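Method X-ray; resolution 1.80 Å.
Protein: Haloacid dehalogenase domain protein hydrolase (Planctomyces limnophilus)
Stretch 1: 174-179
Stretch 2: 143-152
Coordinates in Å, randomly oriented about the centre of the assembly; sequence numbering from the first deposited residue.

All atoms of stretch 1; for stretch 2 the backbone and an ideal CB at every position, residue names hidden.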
# COMPACT_ATOMS: atom_id res chain seq x y z
N GLU A 174 15.91 -7.38 4.28
CA GLU A 174 17.17 -8.12 4.41
C GLU A 174 17.00 -9.61 4.09
O GLU A 174 17.85 -10.20 3.42
CB GLU A 174 17.74 -7.99 5.82
CG GLU A 174 19.10 -8.65 6.01
CD GLU A 174 19.40 -9.04 7.46
OE1 GLU A 174 18.79 -8.46 8.39
OE2 GLU A 174 20.25 -9.94 7.67
N VAL A 175 15.92 -10.20 4.58
CA VAL A 175 15.76 -11.65 4.54
C VAL A 175 15.18 -12.14 3.22
O VAL A 175 15.69 -13.11 2.65
CB VAL A 175 14.89 -12.14 5.73
CG1 VAL A 175 14.58 -13.62 5.62
CG2 VAL A 175 15.61 -11.84 7.05
N TYR A 176 14.14 -11.47 2.74
CA TYR A 176 13.43 -11.87 1.51
C TYR A 176 13.69 -10.98 0.31
O TYR A 176 13.28 -11.32 -0.81
CB TYR A 176 11.90 -11.86 1.75
CG TYR A 176 11.39 -12.84 2.78
CD1 TYR A 176 11.82 -14.16 2.80
CD2 TYR A 176 10.44 -12.45 3.73
CE1 TYR A 176 11.33 -15.06 3.74
CE2 TYR A 176 9.95 -13.34 4.67
CZ TYR A 176 10.39 -14.64 4.67
OH TYR A 176 9.91 -15.54 5.59
N GLY A 177 14.32 -9.82 0.52
CA GLY A 177 14.48 -8.83 -0.54
C GLY A 177 13.20 -8.07 -0.83
O GLY A 177 13.05 -7.49 -1.90
N ILE A 178 12.28 -8.05 0.13
CA ILE A 178 10.99 -7.42 -0.06
C ILE A 178 10.91 -6.17 0.82
O ILE A 178 10.94 -6.29 2.06
CB ILE A 178 9.84 -8.39 0.27
CG1 ILE A 178 9.90 -9.59 -0.69
CG2 ILE A 178 8.50 -7.68 0.20
CD1 ILE A 178 8.93 -10.71 -0.35
N PRO A 179 10.82 -4.98 0.20
CA PRO A 179 10.79 -3.74 0.96
C PRO A 179 9.45 -3.52 1.66
O PRO A 179 8.47 -4.14 1.29
CB PRO A 179 11.00 -2.68 -0.11
CG PRO A 179 10.34 -3.26 -1.32
CD PRO A 179 10.60 -4.73 -1.24
N UNK A 143 12.36 -21.06 -1.72
CA UNK A 143 11.51 -19.89 -1.92
C UNK A 143 12.35 -18.65 -2.09
O UNK A 143 11.97 -17.75 -2.83
CB UNK A 143 10.54 -19.71 -0.75
N UNK A 144 13.50 -18.57 -1.42
CA UNK A 144 14.43 -17.47 -1.67
C UNK A 144 14.88 -17.46 -3.14
O UNK A 144 14.97 -16.41 -3.77
CB UNK A 144 15.64 -17.58 -0.74
N UNK A 145 15.15 -18.64 -3.67
CA UNK A 145 15.49 -18.79 -5.08
C UNK A 145 14.34 -18.35 -5.99
O UNK A 145 14.56 -17.66 -6.98
CB UNK A 145 15.87 -20.24 -5.38
N UNK A 146 13.12 -18.75 -5.63
CA UNK A 146 11.95 -18.37 -6.42
C UNK A 146 11.75 -16.87 -6.43
O UNK A 146 11.51 -16.28 -7.48
CB UNK A 146 10.69 -19.06 -5.88
N UNK A 147 11.86 -16.23 -5.26
CA UNK A 147 11.76 -14.77 -5.18
C UNK A 147 12.78 -14.06 -6.09
O UNK A 147 12.43 -13.15 -6.84
CB UNK A 147 11.96 -14.32 -3.73
N UNK A 148 14.04 -14.50 -6.04
CA UNK A 148 15.10 -13.92 -6.88
C UNK A 148 14.82 -14.13 -8.37
O UNK A 148 15.00 -13.21 -9.18
CB UNK A 148 16.45 -14.53 -6.52
N UNK A 149 14.39 -15.33 -8.72
CA UNK A 149 14.08 -15.70 -10.10
C UNK A 149 12.98 -14.80 -10.66
O UNK A 149 13.09 -14.28 -11.77
CB UNK A 149 13.66 -17.17 -10.18
N UNK A 150 11.93 -14.61 -9.89
CA UNK A 150 10.82 -13.74 -10.30
C UNK A 150 11.27 -12.29 -10.45
O UNK A 150 10.92 -11.62 -11.43
CB UNK A 150 9.68 -13.83 -9.29
N UNK A 151 12.05 -11.79 -9.50
CA UNK A 151 12.54 -10.42 -9.59
C UNK A 151 13.49 -10.23 -10.78
O UNK A 151 13.47 -9.19 -11.43
CB UNK A 151 13.25 -10.03 -8.29
N UNK A 152 14.29 -11.25 -11.09
CA UNK A 152 15.14 -11.22 -12.29
C UNK A 152 14.32 -11.08 -13.58
O UNK A 152 14.80 -10.53 -14.56
CB UNK A 152 15.99 -12.49 -12.36

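Stretch 2 is helical, with phi near -60° and psi near -40°, so positions 144, 147, 148 and 151 recur along one side of it; which of these meets stretch 1 follows from the CA-to-CB vectors and the groups opposite them. Proline is disfavoured at 147 to 152, where each backbone N donates to the carbonyl four residues earlier.

At position 143 the CA-to-CB bond points toward stretch 1, yet no atom of stretch 1 lies within 5.5 Å of the ideal CB, so many side chains are possible. The deposited residue is Met-143, as selenomethionine; its end leads away and makes no contact.

Position 144 points sideways, and its CA is 6.5 Å from the CA of Tyr-176, the shortest CA separation between the stretches. The Tyr-176 ring and the carbonyl end of Val-175 are within reach of a side chain of medium length, such as leucine, isoleucine or methionine. It is Leu-144, chi1 m and chi2 t, which brings its end nearer: CD2 lies 3.9 Å from Tyr-176 CD1, at the ring edge, and 3.7 Å from Val-175 O.

Positions 145 and 146 are out of reach, so stretch 1 does not constrain them; they are Glu-145 and Leu-146.

Position 147 points toward stretch 1, its ideal CB 4.4 Å from Tyr-176 O. The carbon atoms of Tyr-176 and Ile-178 favour a branched or flexible apolar residue, although the carbonyl could also accept a hydrogen bond. Leu-147 takes the apolar course: CD1 is 4.1 Å from Tyr-176 CB, and CD2 is 4.1 Å from Ile-178 CD1.

Position 148 points sideways with nothing near its CB, so side chains of many sizes would do; Ala-148 makes no contact. Positions 149 and 150 are out of reach, so stretch 1 sets no preference; they are Phe-149 and Leu-150.

Position 151 points toward stretch 1 across a gap wider than 5.5 Å from its ideal CB. Beyond it lies Tyr-176 O, where the helix of stretch 1 gives way to Gly-177 at positive phi (76°). A long donor, arginine or a nearly extended lysine, would suit. Arg-151 places both terminal nitrogens on this acceptor: NH1 to Tyr-176 O is 3.0 Å and NH2 to Tyr-176 O is 2.9 Å, with N-H...O angles of 136° and 139°. Gly-177 O lies over one guanidinium face, but its angle to NH2 is too poor for a hydrogen bond. An ideal CB on Gly-177 would fall 2.5 Å from Arg-151 NH1, a clash that glycine avoids.

Position 152 is out of reach and unconstrained; it is Gln-152.

Stretch 2 143-152: MLELLAFLRQ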
# COMPACT_ATOMS: atom_id res chain seq x y z
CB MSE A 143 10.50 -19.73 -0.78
CG MSE A 143 9.57 -20.94 -0.68
SE MSE A 143 8.43 -21.15 -2.29
CE MSE A 143 7.24 -19.63 -1.93
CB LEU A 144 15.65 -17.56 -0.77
CG LEU A 144 15.44 -17.50 0.74
CD1 LEU A 144 16.80 -17.49 1.43
CD2 LEU A 144 14.61 -16.28 1.14
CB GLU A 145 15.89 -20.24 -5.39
CG GLU A 145 17.21 -20.63 -4.75
CD GLU A 145 17.49 -22.12 -4.81
OE1 GLU A 145 16.77 -22.84 -5.54
OE2 GLU A 145 18.43 -22.55 -4.12
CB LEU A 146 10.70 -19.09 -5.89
CG LEU A 146 9.38 -18.74 -6.58
CD1 LEU A 146 9.44 -18.98 -8.09
CD2 LEU A 146 8.26 -19.55 -5.95
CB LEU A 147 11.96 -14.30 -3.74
CG LEU A 147 10.80 -14.59 -2.78
CD1 LEU A 147 11.27 -14.41 -1.35
CD2 LEU A 147 9.59 -13.71 -3.07
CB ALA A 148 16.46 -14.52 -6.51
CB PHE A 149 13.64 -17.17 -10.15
CG PHE A 149 13.19 -17.64 -11.50
CD1 PHE A 149 14.11 -17.77 -12.54
CD2 PHE A 149 11.87 -17.98 -11.73
CE1 PHE A 149 13.70 -18.22 -13.79
CE2 PHE A 149 11.46 -18.42 -12.99
CZ PHE A 149 12.38 -18.55 -14.02
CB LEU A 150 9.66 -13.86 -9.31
CG LEU A 150 8.99 -15.24 -9.31
CD1 LEU A 150 8.09 -15.42 -8.09
CD2 LEU A 150 8.21 -15.48 -10.59
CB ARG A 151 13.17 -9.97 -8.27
CG ARG A 151 12.12 -9.77 -7.17
CD ARG A 151 12.68 -9.04 -5.96
NE ARG A 151 13.68 -9.84 -5.25
CZ ARG A 151 13.49 -10.49 -4.10
NH1 ARG A 151 14.50 -11.18 -3.58
NH2 ARG A 151 12.33 -10.47 -3.45
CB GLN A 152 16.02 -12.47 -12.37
CG GLN A 152 17.17 -12.47 -11.37
CD GLN A 152 17.78 -13.85 -11.16
OE1 GLN A 152 17.55 -14.78 -11.94
NE2 GLN A 152 18.57 -13.99 -10.10
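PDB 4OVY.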